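Local coordinates for protein tyrocidine synthase 3 (Brevibacillus parabrevis, PDB 4MRT) that probably carries amino acids and growing peptides as thioesters on a phosphopantetheine arm during the non-ribosomal assembly of tyrocidine, at residues I33-A47 and P63-A75. The protein carries 1 engineered substitution. Numbering follows the deposited sequence.
Engineered in segment 33-47: A44 (natural residue Ser). With COA (coenzyme A), chain D.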
ATOM      1  N   ILE A  33      -8.831 -15.059 -15.999  1.00 22.35           N
ATOM      2  CA  ILE A  33      -9.927 -14.216 -15.543  1.00 23.17           C
ATOM      3  C   ILE A  33     -10.282 -14.477 -14.083  1.00 21.65           C
ATOM      4  O   ILE A  33     -11.141 -13.798 -13.527  1.00 21.59           O
ATOM      5  CB  ILE A  33     -11.190 -14.344 -16.444  1.00 24.07           C
ATOM      6  CG1 ILE A  33     -11.694 -15.790 -16.496  1.00 25.10           C
ATOM      7  CG2 ILE A  33     -10.883 -13.819 -17.834  1.00 24.70           C
ATOM      8  CD1 ILE A  33     -13.090 -15.941 -17.060  1.00 25.13           C
ATOM      9  N   LEU A  34      -9.638 -15.477 -13.482  1.00 21.44           N
ATOM     10  CA  LEU A  34      -9.757 -15.753 -12.066  1.00 21.93           C
ATOM     11  C   LEU A  34      -8.480 -15.334 -11.296  1.00 20.77           C
ATOM     12  O   LEU A  34      -8.348 -15.639 -10.123  1.00 18.84           O
ATOM     13  CB  LEU A  34     -10.019 -17.252 -11.857  1.00 22.50           C
ATOM     14  CG  LEU A  34     -11.437 -17.799 -11.676  1.00 24.71           C
ATOM     15  CD1 LEU A  34     -12.527 -17.046 -12.433  1.00 24.65           C
ATOM     16  CD2 LEU A  34     -11.456 -19.270 -12.006  1.00 24.23           C
ATOM     17  N   ASP A  35      -7.523 -14.695 -11.968  1.00 20.91           N
ATOM     18  CA  ASP A  35      -6.263 -14.312 -11.324  1.00 21.08           C
ATOM     19  C   ASP A  35      -6.571 -13.147 -10.383  1.00 18.06           C
ATOM     20  O   ASP A  35      -7.229 -12.179 -10.755  1.00 17.76           O
ATOM     21  CB  ASP A  35      -5.196 -13.851 -12.323  1.00 21.15           C
ATOM     22  CG  ASP A  35      -4.640 -14.985 -13.197  1.00 24.04           C
ATOM     23  OD1 ASP A  35      -4.944 -16.167 -12.961  1.00 24.99           O
ATOM     24  OD2 ASP A  35      -3.871 -14.668 -14.145  1.00 25.25           O
ATOM     25  N   ASN A  36      -6.103 -13.243  -9.169  1.00 17.78           N
ATOM     26  CA  ASN A  36      -6.252 -12.130  -8.236  1.00 17.30           C
ATOM     27  C   ASN A  36      -5.278 -10.991  -8.556  1.00 16.30           C
ATOM     28  O   ASN A  36      -4.074 -11.183  -8.515  1.00 15.96           O
ATOM     29  CB  ASN A  36      -6.054 -12.608  -6.811  1.00 18.53           C
ATOM     30  CG  ASN A  36      -6.275 -11.497  -5.806  1.00 17.74           C
ATOM     31  OD1 ASN A  36      -5.781 -10.403  -5.981  1.00 17.84           O
ATOM     32  ND2 ASN A  36      -7.050 -11.771  -4.774  1.00 19.50           N
ATOM     33  N   PHE A  37      -5.809  -9.807  -8.847  1.00 16.70           N
ATOM     34  CA  PHE A  37      -5.018  -8.617  -9.226  1.00 18.03           C
ATOM     35  C   PHE A  37      -3.825  -8.369  -8.307  1.00 18.07           C
ATOM     36  O   PHE A  37      -2.731  -8.051  -8.775  1.00 16.26           O
ATOM     37  CB  PHE A  37      -5.922  -7.369  -9.248  1.00 19.46           C
ATOM     38  CG  PHE A  37      -5.257  -6.115  -9.751  1.00 19.91           C
ATOM     39  CD1 PHE A  37      -4.896  -5.985 -11.096  1.00 21.24           C
ATOM     40  CD2 PHE A  37      -5.004  -5.045  -8.888  1.00 20.90           C
ATOM     41  CE1 PHE A  37      -4.302  -4.828 -11.565  1.00 21.07           C
ATOM     42  CE2 PHE A  37      -4.421  -3.876  -9.363  1.00 20.66           C
ATOM     43  CZ  PHE A  37      -4.060  -3.769 -10.693  1.00 20.97           C
ATOM     44  N   PHE A  38      -4.042  -8.550  -7.004  1.00 17.46           N
ATOM     45  CA  PHE A  38      -3.045  -8.240  -6.002  1.00 18.16           C
ATOM     46  C   PHE A  38      -2.047  -9.355  -5.768  1.00 18.75           C
ATOM     47  O   PHE A  38      -1.078  -9.133  -5.064  1.00 20.03           O
ATOM     48  CB  PHE A  38      -3.748  -7.823  -4.703  1.00 17.68           C
ATOM     49  CG  PHE A  38      -4.600  -6.607  -4.898  1.00 17.68           C
ATOM     50  CD1 PHE A  38      -4.011  -5.372  -5.025  1.00 17.99           C
ATOM     51  CD2 PHE A  38      -5.979  -6.719  -5.081  1.00 18.04           C
ATOM     52  CE1 PHE A  38      -4.770  -4.254  -5.277  1.00 18.84           C
ATOM     53  CE2 PHE A  38      -6.747  -5.608  -5.323  1.00 17.72           C
ATOM     54  CZ  PHE A  38      -6.148  -4.375  -5.418  1.00 19.34           C
ATOM     55  N   GLN A  39      -2.271 -10.531  -6.349  1.00 18.95           N
ATOM     56  CA  GLN A  39      -1.313 -11.639  -6.241  1.00 22.67           C
ATOM     57  C   GLN A  39      -0.385 -11.711  -7.461  1.00 21.30           C
ATOM     58  O   GLN A  39       0.609 -12.414  -7.435  1.00 19.71           O
ATOM     59  CB  GLN A  39      -2.043 -12.978  -6.086  1.00 26.67           C
ATOM     60  CG  GLN A  39      -2.514 -13.261  -4.675  1.00 31.93           C
ATOM     61  CD  GLN A  39      -3.481 -14.423  -4.598  1.00 38.01           C
ATOM     62  OE1 GLN A  39      -3.791 -15.084  -5.604  1.00 41.10           O
ATOM     63  NE2 GLN A  39      -3.975 -14.678  -3.395  1.00 43.94           N
ATOM     64  N   ILE A  40      -0.722 -10.980  -8.511  1.00 21.38           N
ATOM     65  CA  ILE A  40       0.024 -11.011  -9.760  1.00 22.49           C
ATOM     66  C   ILE A  40       0.733  -9.682 -10.066  1.00 22.24           C
ATOM     67  O   ILE A  40       1.109  -9.411 -11.217  1.00 21.43           O
ATOM     68  CB  ILE A  40      -0.887 -11.442 -10.930  1.00 22.67           C
ATOM     69  CG1 ILE A  40      -1.981 -10.430 -11.169  1.00 21.63           C
ATOM     70  CG2 ILE A  40      -1.483 -12.817 -10.640  1.00 23.66           C
ATOM     71  CD1 ILE A  40      -2.714 -10.645 -12.459  1.00 22.90           C
ATOM     72  N   GLY A  41       0.945  -8.868  -9.025  1.00 21.73           N
ATOM     73  CA  GLY A  41       1.715  -7.611  -9.153  1.00 20.64           C
ATOM     74  C   GLY A  41       0.902  -6.346  -8.941  1.00 19.38           C
ATOM     75  O   GLY A  41       1.436  -5.243  -8.907  1.00 18.52           O
ATOM     76  N   GLY A  42      -0.406  -6.485  -8.786  1.00 18.68           N
ATOM     77  CA  GLY A  42      -1.237  -5.322  -8.554  1.00 17.89           C
ATOM     78  C   GLY A  42      -0.970  -4.732  -7.173  1.00 16.93           C
ATOM     79  O   GLY A  42      -0.535  -5.429  -6.247  1.00 16.46           O
ATOM     80  N   HIS A  43      -1.196  -3.438  -7.078  1.00 16.27           N
ATOM     81  CA  HIS A  43      -1.174  -2.696  -5.819  1.00 16.40           C
ATOM     82  C   HIS A  43      -1.954  -1.408  -6.078  1.00 17.17           C
ATOM     83  O   HIS A  43      -2.423  -1.191  -7.198  1.00 16.77           O
ATOM     84  CB  HIS A  43       0.260  -2.458  -5.310  1.00 16.65           C
ATOM     85  CG  HIS A  43       1.185  -1.889  -6.331  1.00 17.28           C
ATOM     86  ND1 HIS A  43       1.329  -0.536  -6.527  1.00 18.27           N
ATOM     87  CD2 HIS A  43       2.008  -2.489  -7.222  1.00 19.44           C
ATOM     88  CE1 HIS A  43       2.195  -0.323  -7.499  1.00 19.71           C
ATOM     89  NE2 HIS A  43       2.624  -1.493  -7.941  1.00 19.90           N
ATOM     90  N   ALA A  44      -2.094  -0.564  -5.054  1.00 17.95           N
ATOM     91  CA  ALA A  44      -3.047   0.519  -5.071  1.00 18.15           C
ATOM     92  C   ALA A  44      -2.874   1.480  -6.217  1.00 17.87           C
ATOM     93  O   ALA A  44      -3.848   1.849  -6.843  1.00 17.94           O
ATOM     94  CB  ALA A  44      -2.986   1.281  -3.769  1.00 18.50           C
ATOM     95  N   LEU A  45      -1.648   1.928  -6.441  1.00 18.61           N
ATOM     96  CA  LEU A  45      -1.369   2.857  -7.497  1.00 18.89           C
ATOM     97  C   LEU A  45      -1.802   2.276  -8.848  1.00 18.38           C
ATOM     98  O   LEU A  45      -2.463   2.957  -9.623  1.00 17.21           O
ATOM     99  CB  LEU A  45       0.127   3.267  -7.522  1.00 19.84           C
ATOM    100  CG  LEU A  45       0.393   4.490  -8.424  1.00 21.40           C
ATOM    101  CD1 LEU A  45      -0.528   5.632  -8.019  1.00 21.03           C
ATOM    102  CD2 LEU A  45       1.864   4.920  -8.396  1.00 20.87           C
ATOM    103  N   LYS A  46      -1.460   1.026  -9.096  1.00 17.97           N
ATOM    104  CA  LYS A  46      -1.863   0.359 -10.342  1.00 19.55           C
ATOM    105  C   LYS A  46      -3.377   0.086 -10.407  1.00 19.71           C
ATOM    106  O   LYS A  46      -3.936   0.046 -11.490  1.00 17.82           O
ATOM    107  CB  LYS A  46      -1.086  -0.927 -10.544  1.00 20.21           C
ATOM    108  CG  LYS A  46       0.368  -0.684 -10.912  1.00 21.65           C
ATOM    109  CD  LYS A  46       1.066  -2.008 -11.128  1.00 24.07           C
ATOM    110  CE  LYS A  46       2.552  -1.883 -11.435  1.00 25.21           C
ATOM    111  NZ  LYS A  46       2.854  -0.650 -12.195  1.00 26.99           N
ATOM    112  N   ALA A  47      -4.038  -0.084  -9.252  1.00 19.95           N
ATOM    113  CA  ALA A  47      -5.496  -0.207  -9.234  1.00 19.36           C
ATOM    114  C   ALA A  47      -6.139   1.088  -9.751  1.00 20.89           C
ATOM    115  O   ALA A  47      -7.160   1.022 -10.434  1.00 19.45           O
ATOM    116  CB  ALA A  47      -6.004  -0.553  -7.828  1.00 18.79           C
ATOM    117  N   PRO A  63     -15.594   2.013  -8.804  1.00 30.18           N
ATOM    118  CA  PRO A  63     -15.151   2.390  -7.467  1.00 26.34           C
ATOM    119  C   PRO A  63     -14.012   1.474  -7.034  1.00 24.86           C
ATOM    120  O   PRO A  63     -13.996   0.283  -7.341  1.00 23.29           O
ATOM    121  CB  PRO A  63     -16.409   2.196  -6.605  1.00 26.86           C
ATOM    122  CG  PRO A  63     -17.554   2.210  -7.581  1.00 27.47           C
ATOM    123  CD  PRO A  63     -16.981   1.521  -8.788  1.00 28.83           C
ATOM    124  N   LEU A  64     -13.025   2.041  -6.367  1.00 24.07           N
ATOM    125  CA  LEU A  64     -11.856   1.272  -6.005  1.00 23.62           C
ATOM    126  C   LEU A  64     -12.190   0.140  -5.068  1.00 23.97           C
ATOM    127  O   LEU A  64     -11.603  -0.936  -5.179  1.00 26.08           O
ATOM    128  CB  LEU A  64     -10.770   2.166  -5.439  1.00 22.68           C
ATOM    129  CG  LEU A  64      -9.846   2.796  -6.487  1.00 24.01           C
ATOM    130  CD1 LEU A  64      -9.183   1.737  -7.351  1.00 23.89           C
ATOM    131  CD2 LEU A  64     -10.548   3.812  -7.371  1.00 23.21           C
ATOM    132  N   LYS A  65     -13.136   0.375  -4.162  1.00 24.70           N
ATOM    133  CA  LYS A  65     -13.551  -0.631  -3.196  1.00 25.91           C
ATOM    134  C   LYS A  65     -14.082  -1.886  -3.893  1.00 24.93           C
ATOM    135  O   LYS A  65     -13.912  -2.986  -3.395  1.00 23.30           O
ATOM    136  CB  LYS A  65     -14.594  -0.067  -2.203  1.00 28.29           C
ATOM    137  CG  LYS A  65     -16.012   0.064  -2.752  1.00 32.09           C
ATOM    138  CD  LYS A  65     -16.870   1.058  -1.976  1.00 35.32           C
ATOM    139  CE  LYS A  65     -16.910   0.725  -0.492  1.00 38.81           C
ATOM    140  NZ  LYS A  65     -18.087   1.338   0.199  1.00 40.34           N
ATOM    141  N   VAL A  66     -14.708  -1.714  -5.056  1.00 25.87           N
ATOM    142  CA  VAL A  66     -15.158  -2.847  -5.861  1.00 25.39           C
ATOM    143  C   VAL A  66     -13.996  -3.673  -6.410  1.00 24.84           C
ATOM    144  O   VAL A  66     -14.022  -4.906  -6.345  1.00 25.24           O
ATOM    145  CB  VAL A  66     -16.077  -2.372  -7.003  1.00 26.71           C
ATOM    146  CG1 VAL A  66     -16.331  -3.502  -8.001  1.00 28.28           C
ATOM    147  CG2 VAL A  66     -17.381  -1.855  -6.411  1.00 25.81           C
ATOM    148  N   LEU A  67     -12.966  -3.013  -6.937  1.00 23.27           N
ATOM    149  CA  LEU A  67     -11.786  -3.723  -7.417  1.00 23.35           C
ATOM    150  C   LEU A  67     -11.108  -4.510  -6.293  1.00 22.58           C
ATOM    151  O   LEU A  67     -10.709  -5.662  -6.465  1.00 20.95           O
ATOM    152  CB  LEU A  67     -10.825  -2.730  -8.068  1.00 25.62           C
ATOM    153  CG  LEU A  67      -9.514  -3.246  -8.658  1.00 28.27           C
ATOM    154  CD1 LEU A  67      -9.646  -4.583  -9.376  1.00 30.55           C
ATOM    155  CD2 LEU A  67      -8.981  -2.190  -9.610  1.00 28.73           C
ATOM    156  N   PHE A  68     -11.014  -3.904  -5.113  1.00 20.61           N
ATOM    157  CA  PHE A  68     -10.410  -4.592  -3.959  1.00 19.29           C
ATOM    158  C   PHE A  68     -11.247  -5.754  -3.430  1.00 18.77           C
ATOM    159  O   PHE A  68     -10.711  -6.755  -2.955  1.00 16.72           O
ATOM    160  CB  PHE A  68     -10.152  -3.578  -2.845  1.00 19.28           C
ATOM    161  CG  PHE A  68      -8.878  -2.841  -3.014  1.00 19.70           C
ATOM    162  CD1 PHE A  68      -7.695  -3.366  -2.503  1.00 19.20           C
ATOM    163  CD2 PHE A  68      -8.840  -1.641  -3.689  1.00 19.20           C
ATOM    164  CE1 PHE A  68      -6.512  -2.689  -2.658  1.00 20.00           C
ATOM    165  CE2 PHE A  68      -7.649  -0.965  -3.852  1.00 20.50           C
ATOM    166  CZ  PHE A  68      -6.487  -1.480  -3.338  1.00 20.03           C
ATOM    167  N   ALA A  69     -12.569  -5.595  -3.490  1.00 19.07           N
ATOM    168  CA  ALA A  69     -13.508  -6.578  -2.966  1.00 19.42           C
ATOM    169  C   ALA A  69     -13.568  -7.857  -3.811  1.00 20.01           C
ATOM    170  O   ALA A  69     -13.708  -8.940  -3.271  1.00 19.15           O
ATOM    171  CB  ALA A  69     -14.888  -5.950  -2.875  1.00 20.48           C
ATOM    172  N   GLN A  70     -13.459  -7.708  -5.134  1.00 19.56           N
ATOM    173  CA  GLN A  70     -13.563  -8.808  -6.077  1.00 20.65           C
ATOM    174  C   GLN A  70     -12.516  -8.583  -7.221  1.00 18.98           C
ATOM    175  O   GLN A  70     -12.866  -8.191  -8.321  1.00 19.48           O
ATOM    176  CB  GLN A  70     -15.005  -8.904  -6.597  1.00 23.25           C
ATOM    177  CG  GLN A  70     -15.482  -7.690  -7.375  1.00 27.07           C
ATOM    178  CD  GLN A  70     -17.001  -7.574  -7.482  1.00 33.11           C
ATOM    179  OE1 GLN A  70     -17.730  -7.926  -6.562  1.00 35.42           O
ATOM    180  NE2 GLN A  70     -17.476  -7.016  -8.601  1.00 35.20           N
ATOM    181  N   PRO A  71     -11.222  -8.813  -6.922  1.00 18.10           N
ATOM    182  CA  PRO A  71     -10.061  -8.437  -7.743  1.00 18.33           C
ATOM    183  C   PRO A  71      -9.732  -9.439  -8.840  1.00 18.55           C
ATOM    184  O   PRO A  71      -8.580  -9.902  -8.936  1.00 18.19           O
ATOM    185  CB  PRO A  71      -8.924  -8.417  -6.731  1.00 17.41           C
ATOM    186  CG  PRO A  71      -9.280  -9.515  -5.810  1.00 18.03           C
ATOM    187  CD  PRO A  71     -10.788  -9.503  -5.697  1.00 18.37           C
ATOM    188  N   THR A  72     -10.744  -9.790  -9.625  1.00 19.19           N
ATOM    189  CA  THR A  72     -10.590 -10.688 -10.772  1.00 19.35           C
ATOM    190  C   THR A  72     -11.267 -10.034 -11.963  1.00 18.73           C
ATOM    191  O   THR A  72     -12.213  -9.238 -11.826  1.00 17.75           O
ATOM    192  CB  THR A  72     -11.208 -12.098 -10.538  1.00 20.47           C
ATOM    193  OG1 THR A  72     -12.605 -11.971 -10.252  1.00 21.40           O
ATOM    194  CG2 THR A  72     -10.527 -12.856  -9.402  1.00 21.63           C
ATOM    195  N   ILE A  73     -10.736 -10.335 -13.149  1.00 20.57           N
ATOM    196  CA  ILE A  73     -11.299  -9.871 -14.401  1.00 19.88           C
ATOM    197  C   ILE A  73     -12.751 -10.316 -14.599  1.00 19.41           C
ATOM    198  O   ILE A  73     -13.574  -9.553 -15.105  1.00 21.77           O
ATOM    199  CB  ILE A  73     -10.425 -10.355 -15.591  1.00 21.37           C
ATOM    200  CG1 ILE A  73      -9.165  -9.476 -15.684  1.00 22.28           C
ATOM    201  CG2 ILE A  73     -11.212 -10.280 -16.900  1.00 21.35           C
ATOM    202  CD1 ILE A  73      -8.029 -10.107 -16.458  1.00 23.84           C
ATOM    203  N   LYS A  74     -13.068 -11.541 -14.224  1.00 20.53           N
ATOM    204  CA  LYS A  74     -14.427 -12.046 -14.382  1.00 21.92           C
ATOM    205  C   LYS A  74     -15.403 -11.159 -13.620  1.00 23.65           C
ATOM    206  O   LYS A  74     -16.387 -10.645 -14.202  1.00 21.57           O
ATOM    207  CB  LYS A  74     -14.524 -13.481 -13.880  1.00 23.28           C
ATOM    208  CG  LYS A  74     -15.847 -14.142 -14.227  1.00 24.94           C
ATOM    209  CD  LYS A  74     -15.979 -15.519 -13.627  1.00 25.26           C
ATOM    210  CE  LYS A  74     -17.391 -16.005 -13.872  1.00 26.58           C
ATOM    211  NZ  LYS A  74     -17.551 -17.380 -13.388  1.00 27.17           N
ATOM    212  N   ALA A  75     -15.106 -10.936 -12.334  1.00 22.91           N
ATOM    213  CA  ALA A  75     -15.961 -10.084 -11.511  1.00 24.75           C
ATOM    214  C   ALA A  75     -16.042  -8.681 -12.077  1.00 26.91           C
ATOM    215  O   ALA A  75     -17.140  -8.120 -12.197  1.00 27.24           O
ATOM    216  CB  ALA A  75     -15.480 -10.054 -10.076  1.00 24.33           C
TER
HETATM  217  N1A COA D 302      -5.697   0.037   6.072  1.00 19.29           N
HETATM  218  C2A COA D 302      -4.417   0.109   6.486  1.00 18.55           C
HETATM  219  N3A COA D 302      -3.465  -0.753   6.131  1.00 18.38           N
HETATM  220  C4A COA D 302      -3.772  -1.798   5.323  1.00 19.02           C
HETATM  221  C5A COA D 302      -5.145  -1.964   4.838  1.00 18.26           C
HETATM  222  C6A COA D 302      -6.125  -0.963   5.264  1.00 19.16           C
HETATM  223  N6A COA D 302      -7.402  -1.063   4.848  1.00 17.69           N
HETATM  224  N7A COA D 302      -5.173  -3.062   4.058  1.00 18.86           N
HETATM  225  C8A COA D 302      -3.924  -3.578   4.063  1.00 18.45           C
HETATM  226  N9A COA D 302      -3.100  -2.824   4.830  1.00 17.74           N
HETATM  227  C1B COA D 302      -1.646  -3.031   5.042  1.00 18.14           C
HETATM  228  C2B COA D 302      -1.238  -4.491   5.076  1.00 17.56           C
HETATM  229  O2B COA D 302      -0.285  -4.660   6.145  1.00 17.32           O
HETATM  230  C3B COA D 302      -0.533  -4.665   3.736  1.00 17.63           C
HETATM  231  O3B COA D 302       0.498  -5.641   3.763  1.00 18.36           O
HETATM  232  P3B COA D 302       0.373  -7.088   3.047  1.00 21.16           P
HETATM  233  O7A COA D 302       1.778  -7.498   2.728  1.00 20.77           O
HETATM  234  O8A COA D 302      -0.247  -8.001   4.071  1.00 21.53           O
HETATM  235  O9A COA D 302      -0.513  -6.851   1.867  1.00 23.24           O
HETATM  236  C4B COA D 302       0.101  -3.303   3.571  1.00 17.33           C
HETATM  237  O4B COA D 302      -0.910  -2.409   3.963  1.00 16.26           O
HETATM  238  C5B COA D 302       0.581  -2.966   2.182  1.00 17.41           C
HETATM  239  O5B COA D 302       0.754  -1.553   2.112  1.00 18.46           O
HETATM  240  P1A COA D 302       1.213  -0.935   0.703  1.00 17.85           P
HETATM  241  O1A COA D 302       2.486  -1.605   0.280  1.00 16.59           O
HETATM  242  O2A COA D 302       1.243   0.564   0.872  1.00 18.66           O
HETATM  243  O3A COA D 302       0.061  -1.452  -0.264  1.00 19.97           O
HETATM  244  P2A COA D 302      -0.663  -0.534  -1.367  1.00 22.52           P
HETATM  245  O4A COA D 302       0.116   0.730  -1.708  1.00 21.64           O
HETATM  246  O5A COA D 302      -1.015  -1.458  -2.544  1.00 23.18           O
HETATM  247  O6A COA D 302      -2.102  -0.118  -0.731  1.00 24.06           O
HETATM  248  CBP COA D 302      -3.811   0.372   0.966  1.00 25.19           C
HETATM  249  CCP COA D 302      -2.528  -0.386   0.599  1.00 24.93           C
HETATM  250  CDP COA D 302      -4.259   1.615   0.211  1.00 24.49           C
HETATM  251  CEP COA D 302      -4.492  -0.002   2.259  1.00 24.22           C
HETATM  252  CAP COA D 302      -4.761  -0.556   0.075  1.00 26.20           C
HETATM  253  OAP COA D 302      -4.542  -1.962   0.282  1.00 25.65           O
HETATM  254  C9P COA D 302      -6.280  -0.371   0.235  1.00 27.36           C
HETATM  255  O9P COA D 302      -6.861   0.634  -0.175  1.00 26.73           O
HETATM  256  N8P COA D 302      -6.968  -1.339   0.851  1.00 30.78           N
HETATM  257  C7P COA D 302      -8.396  -1.217   1.137  1.00 31.17           C
HETATM  258  C6P COA D 302      -9.278  -1.789   0.038  1.00 32.39           C
HETATM  259  C5P COA D 302     -10.745  -1.764   0.452  1.00 32.90           C
HETATM  260  O5P COA D 302     -11.299  -0.679   0.468  1.00 30.70           O
HETATM  261  N4P COA D 302     -11.366  -2.930   0.754  1.00 36.50           N
HETATM  262  C3P COA D 302     -12.771  -3.020   1.187  1.00 39.23           C
HETATM  263  C2P COA D 302     -13.695  -3.795   0.238  1.00 43.05           C
HETATM  264  S1P COA D 302     -15.455  -3.639   0.718  1.00 48.77           S
HETATM  265  O   HOH W   1      -8.413 -11.912 -13.291  1.00 16.08           O
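F38 and F68 both hold CG beside the backbone N and anti to the carbonyl carbon (chi1 -61° and -84°), and these torsions bring their rings into an offset stack. The centroids lie 4.5 Å apart with the planes inclined by 21°, and the overlap is partial: F38 CZ sits over one face of F68, toward its rim, 3.3 Å from F68 CE1. C6P of coenzyme A covers the opposite face of F68, 3.3 Å from F68 CG, which sandwiches this ring between the loop and the pantetheine chain. P71 flanks F38, with P71 CB 3.8 Å from F38 CD2, and its CG rests against the side-chain amide of N36. That amide closes an Asx turn, OD1 accepting from F38 N at 2.7 Å, a bond likely to steady the backbone that presents the F38 ring. An alanine at F68 would take away the surface that both F38 and the pantetheine chain lie against, and this part of coenzyme A would probably be held less firmly on the carrier protein's side. In this carrier-protein helical bundle, the loop before helix 44-58 packs against the short helix 64-69 and the turn leading into helix 73-81. A44, engineered in place of the natural serine, starts helix 44-58 and donates its backbone N to the coenzyme A phosphate oxygen O5A; serine at this position is the expected phosphopantetheine attachment point. Further into that helix, A47 CB meets L67 CD2 at 3.8 Å and also touches L64 CD1. Backbone bonds fasten the loop at two points: F37 N to P71 O (2.8 Å), where P71 centres an inverse gamma turn, and K74 N to I33 O (3.0 Å), beside which I33 CG2 packs on I73 CG2. Between the two bonds, one water donates to D35 O and accepts from I73 N.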